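Local coordinates for centrosomal protein of 192 kDa (Homo sapiens, PDB 6FVI) that is required for centrosome maturation and bipolar spindle assembly, acts as a centrosomal activating scaffold for AURKA and PLK1, and is represented here by its seventh PapD-like (ASH) domain, at residues A[122-125]-A[126-129]. Numbering follows the deposited sequence. Where two conformers were deposited one is given.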
ATOM      1  N   LEU A 122     -13.930   7.772  12.060  1.00 10.83           N
ATOM      2  CA  LEU A 122     -15.278   7.307  11.853  1.00 11.93           C
ATOM      3  C   LEU A 122     -16.277   8.433  11.880  1.00 13.12           C
ATOM      4  O   LEU A 122     -17.195   8.470  11.040  1.00 16.42           O
ATOM      5  CB  LEU A 122     -15.636   6.277  12.934  1.00 12.81           C
ATOM      6  CG  LEU A 122     -17.027   5.696  12.863  1.00 15.33           C
ATOM      7  CD1 LEU A 122     -17.305   4.927  11.570  1.00 18.41           C
ATOM      8  CD2 LEU A 122     -17.195   4.799  14.058  1.00 17.34           C
ATOM      9  N   LYS A 123     -16.120   9.342  12.837  1.00 12.44           N
ATOM     10  CA  LYS A 123     -17.074  10.436  13.014  1.00 15.09           C
ATOM     11  C   LYS A 123     -16.805  11.666  12.156  1.00 14.82           C
ATOM     12  O   LYS A 123     -17.544  12.638  12.238  1.00 18.56           O
ATOM     13  CB  LYS A 123     -17.128  10.861  14.489  1.00 19.19           C
ATOM     14  CG  LYS A 123     -17.511   9.773  15.480  1.00 22.73           C
ATOM     15  CD  LYS A 123     -17.518  10.323  16.906  1.00 28.53           C
ATOM     16  CE  LYS A 123     -17.742   9.253  17.959  1.00 34.74           C
ATOM     17  N   GLU A 124     -15.740  11.642  11.354  1.00 12.94           N
ATOM     18  CA  GLU A 124     -15.423  12.807  10.506  0.50 13.88           C
ATOM     19  C   GLU A 124     -14.990  12.297   9.148  1.00 11.37           C
ATOM     20  O   GLU A 124     -13.806  12.308   8.746  1.00 11.80           O
ATOM     21  CB  GLU A 124     -14.413  13.759  11.125  0.50 13.26           C
ATOM     22  CG  GLU A 124     -14.487  13.948  12.628  0.50 17.75           C
ATOM     23  CD  GLU A 124     -13.193  14.504  13.163  0.50 16.18           C
ATOM     24  OE1 GLU A 124     -12.419  13.739  13.767  0.50 17.51           O
ATOM     25  OE2 GLU A 124     -12.919  15.700  12.940  0.50 19.51           O
ATOM     26  N   PRO A 125     -15.982  11.878   8.373  1.00 12.81           N
ATOM     27  CA  PRO A 125     -15.666  11.277   7.091  1.00 13.39           C
ATOM     28  C   PRO A 125     -14.996  12.210   6.106  1.00 11.82           C
ATOM     29  O   PRO A 125     -14.364  11.742   5.174  1.00 13.54           O
ATOM     30  CB  PRO A 125     -17.010  10.765   6.570  1.00 17.24           C
ATOM     31  CG  PRO A 125     -18.041  11.452   7.381  1.00 20.75           C
ATOM     32  CD  PRO A 125     -17.416  11.769   8.689  1.00 14.69           C
ATOM     33  N   HIS A 126     -15.117  13.508   6.320  1.00 10.22           N
ATOM     34  CA  HIS A 126     -14.472  14.492   5.466  1.00 10.21           C
ATOM     35  C   HIS A 126     -12.971  14.611   5.708  1.00  9.16           C
ATOM     36  O   HIS A 126     -12.263  15.166   4.862  1.00  9.95           O
ATOM     37  CB  HIS A 126     -15.162  15.835   5.636  1.00 10.70           C
ATOM     38  CG  HIS A 126     -15.216  16.331   7.043  1.00 10.23           C
ATOM     39  ND1 HIS A 126     -15.959  15.722   8.036  1.00 12.49           N
ATOM     40  CD2 HIS A 126     -14.610  17.394   7.611  1.00 10.49           C
ATOM     41  CE1 HIS A 126     -15.798  16.411   9.150  1.00 12.82           C
ATOM     42  NE2 HIS A 126     -15.004  17.439   8.912  1.00 11.29           N
HETATM   43  N   MSE A 127     -12.474  14.147   6.849  1.00  9.00           N
HETATM   44  CA  MSE A 127     -11.048  14.341   7.215  1.00  8.70           C
HETATM   45  C   MSE A 127     -10.230  13.146   6.736  1.00  8.94           C
HETATM   46  O   MSE A 127      -9.763  12.305   7.486  1.00  9.86           O
HETATM   47  CB  MSE A 127     -10.924  14.545   8.707  1.00  9.58           C
HETATM   48  CG  MSE A 127     -11.687  15.795   9.179  1.00  9.40           C
HETATM   49 SE   MSE A 127     -11.223  17.436   8.324  0.80  9.59          SE
HETATM   50  CE  MSE A 127      -9.385  17.491   8.823  1.00 12.07           C
ATOM     51  N   LYS A 128     -10.042  13.102   5.421  1.00  9.02           N
ATOM     52  CA  LYS A 128      -9.438  11.968   4.750  1.00  9.29           C
ATOM     53  C   LYS A 128      -7.925  12.015   4.802  1.00  8.76           C
ATOM     54  O   LYS A 128      -7.285  13.079   4.848  1.00  9.82           O
ATOM     55  CB  LYS A 128      -9.952  11.874   3.343  1.00 12.15           C
ATOM     56  CG  LYS A 128     -11.459  11.606   3.300  1.00 15.50           C
ATOM     57  CD  LYS A 128     -12.001  11.376   1.909  1.00 21.61           C
ATOM     58  CE  LYS A 128     -13.522  11.413   1.890  1.00 29.47           C
ATOM     59  NZ  LYS A 128     -14.144  10.369   2.760  1.00 34.19           N
ATOM     60  N   HIS A 129      -7.352  10.828   4.769  1.00  8.76           N
ATOM     61  CA  HIS A 129      -5.915  10.620   4.832  1.00  9.21           C
ATOM     62  C   HIS A 129      -5.608   9.456   3.901  1.00  8.82           C
ATOM     63  O   HIS A 129      -6.327   8.472   3.895  1.00 11.48           O
ATOM     64  CB  HIS A 129      -5.551  10.330   6.289  1.00 10.55           C
ATOM     65  CG  HIS A 129      -4.176   9.819   6.568  1.00 10.81           C
ATOM     66  ND1 HIS A 129      -3.018  10.335   6.033  1.00 11.84           N
ATOM     67  CD2 HIS A 129      -3.799   8.840   7.425  1.00 13.36           C
ATOM     68  CE1 HIS A 129      -1.984   9.684   6.546  1.00 12.54           C
ATOM     69  NE2 HIS A 129      -2.434   8.782   7.400  1.00 13.23           N
TER
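E124 and M127 close a type I beta turn in the connection between the antiparallel strands 109-121 and 129-139 of this all-beta PapD-like domain. The turn bond runs from M127 N to E124 O over 3.0 Å and is fairly straight at hydrogen (163°), although the donor stands above the carbonyl plane. M127, a selenomethionine, is also the centre of an inverse gamma turn, with a weak bond of 3.1 Å from K128 N to H126 O, and the chain thus bends twice before the next strand begins.

The tight part lies where three side chains gather over the turn. The H126 imidazole folds back against E124, with CE1 3.6 Å from E124 CB and ND1 3.7 Å from E124 C. Its chi1 of 56° sets CG between the backbone N and the carbonyl carbon, which turns the ring back along the chain. M127 CG lies over one face of that ring, 3.6 Å above its plane and shifted toward the rim, and also comes 3.9 Å from E124 CB. Beyond CG the M127 chain bends at both chi2 and chi3, leading its selenium away from P125 and E124; the residue also packs on P16, S18 and P121.

The looser part is formed by P125 and K128, both exposed. Their one hydrogen bond is accompanied by the lysine methylenes CG and CE lying beside the same carbonyl oxygen, while each residue also touches H120 of strand 109-121. The lysine chain runs extended to CE, then bends at chi4, bringing the ammonium back to the proline carbonyl: K128 NZ donates to P125 O at 2.8 Å, tilted 25° from the carbonyl plane.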